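Local coordinates for protein biphenyl 2,3-Dioxygenase Beta Subunit (Sphingobium yanoikuyae, PDB 2GBW) that probably serves as the structural partner of the catalytic alpha subunit in a multi-subunit dioxygenase that hydroxylates aromatic rings, at residues B[7-10]-B[11-14]; B[25-29]-B[30-34]; B[62-65]-B[66-69]. All coordinates share one frame; numbering follows the deposited sequence.

Interaction 1: B[7-10]-B[11-14]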
ATOM      1  N   PRO B   7      25.982 -21.133  25.081  1.00 47.42           N
ATOM      2  CA  PRO B   7      26.291 -20.434  23.840  1.00 45.51           C
ATOM      3  C   PRO B   7      27.625 -20.803  23.267  1.00 43.16           C
ATOM      4  O   PRO B   7      28.561 -21.187  24.007  1.00 41.12           O
ATOM      5  CB  PRO B   7      26.295 -18.968  24.251  1.00 45.78           C
ATOM      6  CG  PRO B   7      25.353 -18.945  25.459  1.00 47.84           C
ATOM      7  CD  PRO B   7      25.823 -20.174  26.187  1.00 48.09           C
ATOM      8  N   VAL B   8      27.732 -20.659  21.953  1.00 41.21           N
ATOM      9  CA  VAL B   8      28.981 -21.022  21.263  1.00 41.31           C
ATOM     10  C   VAL B   8      30.082 -20.006  21.519  1.00 39.62           C
ATOM     11  O   VAL B   8      29.837 -18.863  21.937  1.00 39.79           O
ATOM     12  CB  VAL B   8      28.778 -21.186  19.747  1.00 40.30           C
ATOM     13  CG1 VAL B   8      27.792 -22.338  19.474  1.00 40.56           C
ATOM     14  CG2 VAL B   8      28.320 -19.857  19.139  1.00 41.26           C
ATOM     15  N   THR B   9      31.312 -20.434  21.295  1.00 40.10           N
ATOM     16  CA  THR B   9      32.427 -19.508  21.372  1.00 39.24           C
ATOM     17  C   THR B   9      32.316 -18.507  20.209  1.00 37.18           C
ATOM     18  O   THR B   9      31.639 -18.780  19.190  1.00 38.76           O
ATOM     19  CB  THR B   9      33.777 -20.200  21.270  1.00 39.42           C
ATOM     20  OG1 THR B   9      33.990 -20.600  19.903  1.00 40.87           O
ATOM     21  CG2 THR B   9      33.858 -21.406  22.254  1.00 38.99           C
ATOM     22  N   PRO B  10      32.962 -17.333  20.345  1.00 36.03           N
ATOM     23  CA  PRO B  10      32.989 -16.362  19.242  1.00 37.37           C
ATOM     24  C   PRO B  10      33.523 -16.930  17.912  1.00 37.26           C
ATOM     25  O   PRO B  10      32.963 -16.599  16.850  1.00 39.14           O
ATOM     26  CB  PRO B  10      33.915 -15.253  19.775  1.00 36.98           C
ATOM     27  CG  PRO B  10      33.713 -15.326  21.285  1.00 36.00           C
ATOM     28  CD  PRO B  10      33.723 -16.829  21.510  1.00 35.09           C
ATOM     29  N   ASP B  11      34.570 -17.766  17.967  1.00 40.00           N
ATOM     30  CA  ASP B  11      35.110 -18.367  16.735  1.00 39.54           C
ATOM     31  C   ASP B  11      34.077 -19.289  16.068  1.00 40.40           C
ATOM     32  O   ASP B  11      33.927 -19.254  14.837  1.00 39.35           O
ATOM     33  CB  ASP B  11      36.439 -19.069  16.977  1.00 41.12           C
ATOM     34  CG  ASP B  11      37.588 -18.098  17.213  1.00 39.95           C
ATOM     35  OD1 ASP B  11      37.516 -16.891  16.892  1.00 40.60           O
ATOM     36  OD2 ASP B  11      38.605 -18.531  17.782  1.00 43.12           O
ATOM     37  N   VAL B  12      33.346 -20.077  16.858  1.00 39.56           N
ATOM     38  CA  VAL B  12      32.335 -20.947  16.274  1.00 39.42           C
ATOM     39  C   VAL B  12      31.192 -20.105  15.786  1.00 38.78           C
ATOM     40  O   VAL B  12      30.656 -20.347  14.707  1.00 41.03           O
ATOM     41  CB  VAL B  12      31.838 -22.022  17.249  1.00 39.13           C
ATOM     42  CG1 VAL B  12      30.562 -22.724  16.648  1.00 39.31           C
ATOM     43  CG2 VAL B  12      32.993 -22.980  17.528  1.00 39.90           C
ATOM     44  N   HIS B  13      30.812 -19.082  16.562  1.00 38.57           N
ATOM     45  CA  HIS B  13      29.836 -18.129  16.072  1.00 37.90           C
ATOM     46  C   HIS B  13      30.160 -17.554  14.677  1.00 37.40           C
ATOM     47  O   HIS B  13      29.293 -17.498  13.811  1.00 35.85           O
ATOM     48  CB  HIS B  13      29.678 -16.938  17.016  1.00 38.13           C
ATOM     49  CG  HIS B  13      28.522 -16.064  16.634  1.00 37.98           C
ATOM     50  ND1 HIS B  13      28.618 -15.035  15.704  1.00 38.30           N
ATOM     51  CD2 HIS B  13      27.217 -16.119  16.996  1.00 38.57           C
ATOM     52  CE1 HIS B  13      27.423 -14.474  15.564  1.00 36.19           C
ATOM     53  NE2 HIS B  13      26.574 -15.099  16.353  1.00 40.05           N
ATOM     54  N   TYR B  14      31.394 -17.094  14.496  1.00 36.60           N
ATOM     55  CA  TYR B  14      31.830 -16.551  13.213  1.00 36.86           C
ATOM     56  C   TYR B  14      31.634 -17.581  12.112  1.00 36.55           C
ATOM     57  O   TYR B  14      31.093 -17.296  11.026  1.00 37.18           O
ATOM     58  CB  TYR B  14      33.322 -16.157  13.245  1.00 37.25           C
ATOM     59  CG  TYR B  14      33.716 -15.654  11.878  1.00 38.09           C
ATOM     60  CD1 TYR B  14      33.550 -14.309  11.548  1.00 41.70           C
ATOM     61  CD2 TYR B  14      34.187 -16.529  10.886  1.00 36.98           C
ATOM     62  CE1 TYR B  14      33.883 -13.836  10.302  1.00 41.62           C
ATOM     63  CE2 TYR B  14      34.537 -16.063   9.618  1.00 40.73           C
ATOM     64  CZ  TYR B  14      34.366 -14.714   9.327  1.00 41.56           C
ATOM     65  OH  TYR B  14      34.650 -14.182   8.077  1.00 40.50           O
TER

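Interaction 2: B[25-29]-B[30-34]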
ATOM      1  N   ARG B  25      24.062 -16.600  -0.340  1.00 38.68           N
ATOM      2  CA  ARG B  25      24.620 -16.342  -1.657  1.00 39.97           C
ATOM      3  C   ARG B  25      24.181 -17.405  -2.667  1.00 40.65           C
ATOM      4  O   ARG B  25      23.904 -17.096  -3.818  1.00 39.53           O
ATOM      5  CB  ARG B  25      26.143 -16.233  -1.594  1.00 39.57           C
ATOM      6  CG  ARG B  25      26.790 -15.521  -2.763  1.00 42.57           C
ATOM      7  CD  ARG B  25      28.317 -15.470  -2.587  1.00 47.09           C
ATOM      8  NE  ARG B  25      28.952 -16.715  -3.010  1.00 53.43           N
ATOM      9  CZ  ARG B  25      29.759 -17.462  -2.264  1.00 54.10           C
ATOM     10  NH1 ARG B  25      30.069 -17.116  -1.022  1.00 52.70           N
ATOM     11  NH2 ARG B  25      30.253 -18.575  -2.769  1.00 57.46           N
ATOM     12  N   MET B  26      24.127 -18.656  -2.225  1.00 39.99           N
ATOM     13  CA  MET B  26      23.695 -19.672  -3.066  0.50 40.13           C
ATOM     14  C   MET B  26      22.211 -19.532  -3.467  1.00 39.78           C
ATOM     15  O   MET B  26      21.938 -19.613  -4.652  1.00 38.24           O
ATOM     16  CB  MET B  26      23.838 -21.031  -2.372  0.50 40.92           C
ATOM     17  CG  MET B  26      25.233 -21.387  -1.965  0.50 41.85           C
ATOM     18  SD  MET B  26      26.300 -21.850  -3.306  0.50 45.79           S
ATOM     19  CE  MET B  26      27.051 -20.286  -3.795  0.50 46.90           C
ATOM     20  N   PHE B  27      21.355 -19.106  -2.549  1.00 37.91           N
ATOM     21  CA  PHE B  27      19.957 -18.839  -2.869  1.00 38.72           C
ATOM     22  C   PHE B  27      19.796 -17.707  -3.880  1.00 38.79           C
ATOM     23  O   PHE B  27      19.021 -17.813  -4.820  1.00 40.79           O
ATOM     24  CB  PHE B  27      19.185 -18.480  -1.608  1.00 37.60           C
ATOM     25  CG  PHE B  27      19.051 -19.603  -0.621  1.00 36.93           C
ATOM     26  CD1 PHE B  27      19.142 -20.916  -1.016  1.00 37.83           C
ATOM     27  CD2 PHE B  27      18.826 -19.330   0.713  1.00 38.42           C
ATOM     28  CE1 PHE B  27      19.009 -21.920  -0.115  1.00 38.68           C
ATOM     29  CE2 PHE B  27      18.687 -20.337   1.616  1.00 40.01           C
ATOM     30  CZ  PHE B  27      18.777 -21.633   1.202  1.00 38.49           C
ATOM     31  N   GLN B  28      20.517 -16.619  -3.651  1.00 39.06           N
ATOM     32  CA  GLN B  28      20.420 -15.394  -4.440  1.00 38.89           C
ATOM     33  C   GLN B  28      20.954 -15.573  -5.850  1.00 41.15           C
ATOM     34  O   GLN B  28      20.532 -14.841  -6.769  1.00 41.91           O
ATOM     35  CB  GLN B  28      21.110 -14.189  -3.767  1.00 38.61           C
ATOM     36  CG  GLN B  28      20.399 -13.731  -2.521  1.00 37.45           C
ATOM     37  CD  GLN B  28      21.053 -12.599  -1.722  1.00 38.14           C
ATOM     38  OE1 GLN B  28      20.551 -12.225  -0.649  1.00 35.39           O
ATOM     39  NE2 GLN B  28      22.142 -12.052  -2.233  1.00 36.80           N
ATOM     40  N   THR B  29      21.815 -16.556  -6.044  1.00 40.76           N
ATOM     41  CA  THR B  29      22.441 -16.804  -7.351  1.00 41.45           C
ATOM     42  C   THR B  29      21.884 -18.035  -8.043  1.00 41.68           C
ATOM     43  O   THR B  29      22.372 -18.404  -9.106  1.00 42.77           O
ATOM     44  CB  THR B  29      23.981 -16.911  -7.249  1.00 41.57           C
ATOM     45  OG1 THR B  29      24.397 -17.940  -6.338  1.00 40.73           O
ATOM     46  CG2 THR B  29      24.623 -15.583  -6.820  1.00 43.08           C
ATOM     47  N   GLY B  30      20.905 -18.691  -7.437  1.00 40.96           N
ATOM     48  CA  GLY B  30      20.281 -19.852  -8.011  1.00 40.54           C
ATOM     49  C   GLY B  30      21.104 -21.118  -7.998  1.00 40.86           C
ATOM     50  O   GLY B  30      20.837 -21.999  -8.797  1.00 41.08           O
ATOM     51  N   GLN B  31      22.104 -21.204  -7.108  1.00 39.21           N
ATOM     52  CA  GLN B  31      22.929 -22.410  -6.979  1.00 40.36           C
ATOM     53  C   GLN B  31      22.314 -23.446  -6.028  1.00 39.96           C
ATOM     54  O   GLN B  31      22.962 -23.902  -5.072  1.00 37.78           O
ATOM     55  CB  GLN B  31      24.367 -22.053  -6.540  1.00 40.87           C
ATOM     56  CG  GLN B  31      25.041 -21.082  -7.489  1.00 41.65           C
ATOM     57  CD  GLN B  31      26.431 -20.785  -7.143  1.00 44.88           C
ATOM     58  OE1 GLN B  31      27.333 -21.661  -7.274  1.00 49.21           O
ATOM     59  NE2 GLN B  31      26.685 -19.514  -6.750  1.00 50.27           N
ATOM     60  N   TYR B  32      21.114 -23.905  -6.349  1.00 39.05           N
ATOM     61  CA  TYR B  32      20.367 -24.780  -5.464  1.00 40.93           C
ATOM     62  C   TYR B  32      20.931 -26.192  -5.326  1.00 40.98           C
ATOM     63  O   TYR B  32      20.852 -26.798  -4.275  1.00 40.03           O
ATOM     64  CB  TYR B  32      18.904 -24.820  -5.892  1.00 41.95           C
ATOM     65  CG  TYR B  32      18.261 -23.460  -5.827  1.00 43.95           C
ATOM     66  CD1 TYR B  32      18.200 -22.780  -4.636  1.00 47.44           C
ATOM     67  CD2 TYR B  32      17.744 -22.850  -6.951  1.00 46.39           C
ATOM     68  CE1 TYR B  32      17.628 -21.559  -4.547  1.00 48.11           C
ATOM     69  CE2 TYR B  32      17.170 -21.605  -6.867  1.00 45.98           C
ATOM     70  CZ  TYR B  32      17.124 -20.969  -5.654  1.00 43.91           C
ATOM     71  OH  TYR B  32      16.565 -19.731  -5.516  1.00 51.57           O
ATOM     72  N   ARG B  33      21.500 -26.711  -6.399  1.00 41.66           N
ATOM     73  CA  ARG B  33      22.072 -28.045  -6.361  1.00 42.60           C
ATOM     74  C   ARG B  33      23.303 -28.090  -5.475  1.00 41.78           C
ATOM     75  O   ARG B  33      23.488 -28.999  -4.687  1.00 42.75           O
ATOM     76  CB  ARG B  33      22.441 -28.483  -7.767  1.00 41.62           C
ATOM     77  CG  ARG B  33      21.271 -28.935  -8.585  1.00 45.27           C
ATOM     78  CD  ARG B  33      21.674 -29.110 -10.019  1.00 46.87           C
ATOM     79  NE  ARG B  33      20.708 -29.900 -10.764  1.00 49.24           N
ATOM     80  CZ  ARG B  33      20.565 -29.824 -12.077  1.00 53.46           C
ATOM     81  NH1 ARG B  33      21.324 -28.994 -12.767  1.00 54.54           N
ATOM     82  NH2 ARG B  33      19.666 -30.570 -12.697  1.00 54.07           N
ATOM     83  N   GLU B  34      24.146 -27.087  -5.634  1.00 41.85           N
ATOM     84  CA  GLU B  34      25.305 -26.910  -4.793  1.00 42.63           C
ATOM     85  C   GLU B  34      24.923 -26.751  -3.320  1.00 41.38           C
ATOM     86  O   GLU B  34      25.579 -27.287  -2.443  1.00 41.41           O
ATOM     87  CB  GLU B  34      26.095 -25.711  -5.298  1.00 43.42           C
ATOM     88  CG  GLU B  34      26.728 -25.948  -6.660  1.00 46.63           C
ATOM     89  CD  GLU B  34      25.946 -25.379  -7.846  1.00 50.11           C
ATOM     90  OE1 GLU B  34      24.693 -25.389  -7.848  1.00 43.90           O
ATOM     91  OE2 GLU B  34      26.612 -24.933  -8.802  1.00 56.61           O
TER
HETATM   92  O   HOH W   1      28.813 -17.509  -6.001  1.00 51.03           O

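Interaction 3: B[62-65]-B[66-69]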
ATOM      1  N   ASP B  62       0.924 -27.192  20.164  1.00 48.86           N
ATOM      2  CA  ASP B  62       1.519 -26.574  18.986  1.00 49.24           C
ATOM      3  C   ASP B  62       1.577 -27.549  17.815  1.00 48.28           C
ATOM      4  O   ASP B  62       1.557 -28.771  18.008  1.00 47.30           O
ATOM      5  CB  ASP B  62       2.953 -26.113  19.313  1.00 50.54           C
ATOM      6  CG  ASP B  62       2.996 -24.787  20.055  1.00 54.07           C
ATOM      7  OD1 ASP B  62       2.165 -23.881  19.790  1.00 57.82           O
ATOM      8  OD2 ASP B  62       3.902 -24.636  20.900  1.00 63.30           O
ATOM      9  N   PRO B  63       1.647 -27.018  16.583  1.00 47.96           N
ATOM     10  CA  PRO B  63       1.787 -27.937  15.461  1.00 47.53           C
ATOM     11  C   PRO B  63       3.023 -28.816  15.520  1.00 46.78           C
ATOM     12  O   PRO B  63       4.114 -28.361  15.907  1.00 46.67           O
ATOM     13  CB  PRO B  63       1.855 -27.027  14.225  1.00 48.04           C
ATOM     14  CG  PRO B  63       1.919 -25.633  14.711  1.00 48.83           C
ATOM     15  CD  PRO B  63       1.554 -25.609  16.170  1.00 47.52           C
ATOM     16  N   THR B  64       2.801 -30.079  15.183  1.00 45.98           N
ATOM     17  CA  THR B  64       3.844 -31.052  14.987  1.00 45.83           C
ATOM     18  C   THR B  64       3.933 -31.400  13.501  1.00 44.65           C
ATOM     19  O   THR B  64       3.082 -30.967  12.696  1.00 43.58           O
ATOM     20  CB  THR B  64       3.542 -32.346  15.746  1.00 46.20           C
ATOM     21  OG1 THR B  64       2.447 -33.009  15.073  1.00 47.93           O
ATOM     22  CG2 THR B  64       3.228 -32.030  17.215  1.00 46.88           C
ATOM     23  N   PRO B  65       4.972 -32.165  13.113  1.00 43.59           N
ATOM     24  CA  PRO B  65       5.140 -32.643  11.765  1.00 43.94           C
ATOM     25  C   PRO B  65       4.026 -33.545  11.262  1.00 45.17           C
ATOM     26  O   PRO B  65       3.958 -33.771  10.055  1.00 44.25           O
ATOM     27  CB  PRO B  65       6.510 -33.367  11.833  1.00 45.07           C
ATOM     28  CG  PRO B  65       7.207 -32.625  12.804  1.00 43.20           C
ATOM     29  CD  PRO B  65       6.166 -32.500  13.892  1.00 45.01           C
ATOM     30  N   ASP B  66       3.088 -33.961  12.120  1.00 45.29           N
ATOM     31  CA  ASP B  66       1.946 -34.740  11.652  1.00 44.85           C
ATOM     32  C   ASP B  66       0.768 -33.826  11.295  1.00 44.26           C
ATOM     33  O   ASP B  66      -0.305 -34.296  10.905  1.00 46.23           O
ATOM     34  CB  ASP B  66       1.497 -35.742  12.720  1.00 46.97           C
ATOM     35  CG  ASP B  66       0.448 -36.733  12.205  1.00 49.64           C
ATOM     36  OD1 ASP B  66       0.704 -37.421  11.176  1.00 60.04           O
ATOM     37  OD2 ASP B  66      -0.673 -36.798  12.784  1.00 59.55           O
ATOM     38  N   ASP B  67       0.982 -32.520  11.391  1.00 43.37           N
ATOM     39  CA  ASP B  67      -0.082 -31.519  11.124  1.00 43.24           C
ATOM     40  C   ASP B  67       0.197 -30.750   9.844  1.00 42.33           C
ATOM     41  O   ASP B  67       1.308 -30.785   9.289  1.00 41.29           O
ATOM     42  CB  ASP B  67      -0.145 -30.517  12.282  1.00 44.21           C
ATOM     43  CG  ASP B  67      -0.430 -31.174  13.618  1.00 46.53           C
ATOM     44  OD1 ASP B  67      -1.255 -32.125  13.658  1.00 50.83           O
ATOM     45  OD2 ASP B  67       0.146 -30.739  14.627  1.00 50.34           O
ATOM     46  N   ALA B  68      -0.802 -30.026   9.365  1.00 40.33           N
ATOM     47  CA  ALA B  68      -0.601 -29.195   8.173  1.00 41.15           C
ATOM     48  C   ALA B  68       0.684 -28.340   8.256  1.00 39.98           C
ATOM     49  O   ALA B  68       1.030 -27.746   9.272  1.00 42.02           O
ATOM     50  CB  ALA B  68      -1.794 -28.292   7.912  1.00 39.38           C
ATOM     51  N   ALA B  69       1.396 -28.323   7.158  1.00 39.56           N
ATOM     52  CA  ALA B  69       2.550 -27.471   7.002  1.00 38.83           C
ATOM     53  C   ALA B  69       2.760 -27.122   5.543  1.00 38.19           C
ATOM     54  O   ALA B  69       2.502 -27.951   4.673  1.00 39.98           O
ATOM     55  CB  ALA B  69       3.767 -28.211   7.530  1.00 38.26           C
TER
HETATM   56  O   HOH W   2      -0.371 -30.373  17.436  1.00 47.93           O
HETATM   57  O   HOH W   3       3.195 -28.745  10.979  1.00 33.57           O

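Interaction 1: B[7-10]-B[11-14]
T9 O receives the backbone N-H of H13, with 2.8 Å between T9 O and H13 N, and so starts the bonding pattern of helix 10-28. The next bond of the series runs from Y14 N to P10 O at 2.9 Å. T9 is the N-cap: its hydroxyl oxygen OG1 accepts from V12 N at 3.2 Å, with an N-H...O angle of 165°. That reach depends on chi1 of 74°, which sets OG1 between the backbone N and the carbonyl carbon, facing the first turn. Threonine suits the place because its short hydroxyl can stand in for the carbonyl that the preceding turn of a helix would supply.

P10 follows naturally, since the first residue of a helix needs no N-H and its ring already holds phi at a helical value. An acidic residue such as D11 is likely to be favoured near the positive end of the helix dipole. Beside the cap, the branched side chains of V8 and V12 cross at about a right angle, V8 CB lying 3.9 Å from V12 CG1, while V8 CG2 meets the edge of the H13 ring.

H13 leads away from the turn to bond V106 O through NE2, and its ring packs edge-to-face with Y14 of a second subunit. V8 shares backbone bonds with A108, tying the start of helix 10-28 to strand 98-112.

Interaction 2: B[25-29]-B[30-34]
The side chains of F27 and Y32 cross at about a right angle across a Schellman motif, F27 CD1 lying 3.9 Å from Y32 CE1, and G30 C rests over one face of the Y32 ring, toward its rim. A third flat group, the Q31 carboxamide, holds T29 OG1 in its own plane.

The motif ends helix 10-28. Q31 N reaches back to M26 O at 2.9 Å, and G30 N makes a weak bond to F27 O. Glycine suits this turn because its phi is positive (73°) and a CB here would clash with T29 O. Q31 is then the centre of an inverse gamma turn and the N-cap position of helix 32-38.

T29 OG1 works in both directions, giving its proton to R25 O at 2.7 Å and accepting from Q31 NE2 at 2.8 Å along a nearly straight bond (169°). The Q31 chain, extended beyond CG, carries the amide that far. Replacing Q31 by an alanine removes this amide and is likely to leave T29 OG1 without its donor and the water on R25 NE without its second donor.

Around the turn, F27 packs edge-to-face with W35, and R25 NH1 forms a salt bridge with E107 of a third subunit. That water, in plane at the edge of the R25 guanidinium, accepts from R25 NE at 3.1 Å and from Q31 NE2 at 3.0 Å.

Interaction 3: B[62-65]-B[66-69]
The side chains of T64 and D67 cross obliquely over a type I beta turn, the carboxylate of D67 swinging back above the residue that opens it. With chi1 at -59°, CG of D67 stands beside its own backbone N, which brings OD2 to 2.8 Å from T64 N. This bond is nearly straight (172°) but meets OD2 on its anti side, 32° out of the carboxylate plane. The T64 hydroxyl comes to the same oxygen, donating weakly from OG1 to D67 OD2 over 3.3 Å, and a water molecule linking D62 O to D67 OD2 adds a third donor. Three donors thus meet D67 OD2, which would probably favour the ionised carboxylate.

OG1 of T64 also accepts from D66 N at 3.2 Å, an ST turn lying within the beta turn, and the turn itself is closed by D67 N to T64 O at 2.9 Å, the donor standing above the carbonyl plane. P65 suits the second position, where its ring fixes phi near the value a type I turn requires. D66 points its carboxylate away from the turn, and OD1 bonds a polar side chain in the chain of another protein.

P65 packs on W47 and on H45, a zinc ligand in a structure of this protein, so the turn leans on strand 44-49. P65 O accepts from N72 ND2, joining it to the adjacent antiparallel strand 71-73.

Interactions 1, 2 and 3 follow one another along the chain, and none touches another. The first two share helix 10-28: interaction 1 caps its beginning and interaction 2 ends it and turns into helix 32-38, their centres about 25 Å apart. Interaction 3 sits in the loop between strands 44-49 and 71-73, about 28 Å from interaction 2 centre to centre, across the middle of the chain, and about 32 Å from interaction 1. All three lie at helix ends or in a loop turn beside the mixed sheet of an NTF2-like fold. Interactions 1 and 2 face other copies of this protein, whereas interaction 3 faces a different protein, consistent with a beta subunit built for assembly.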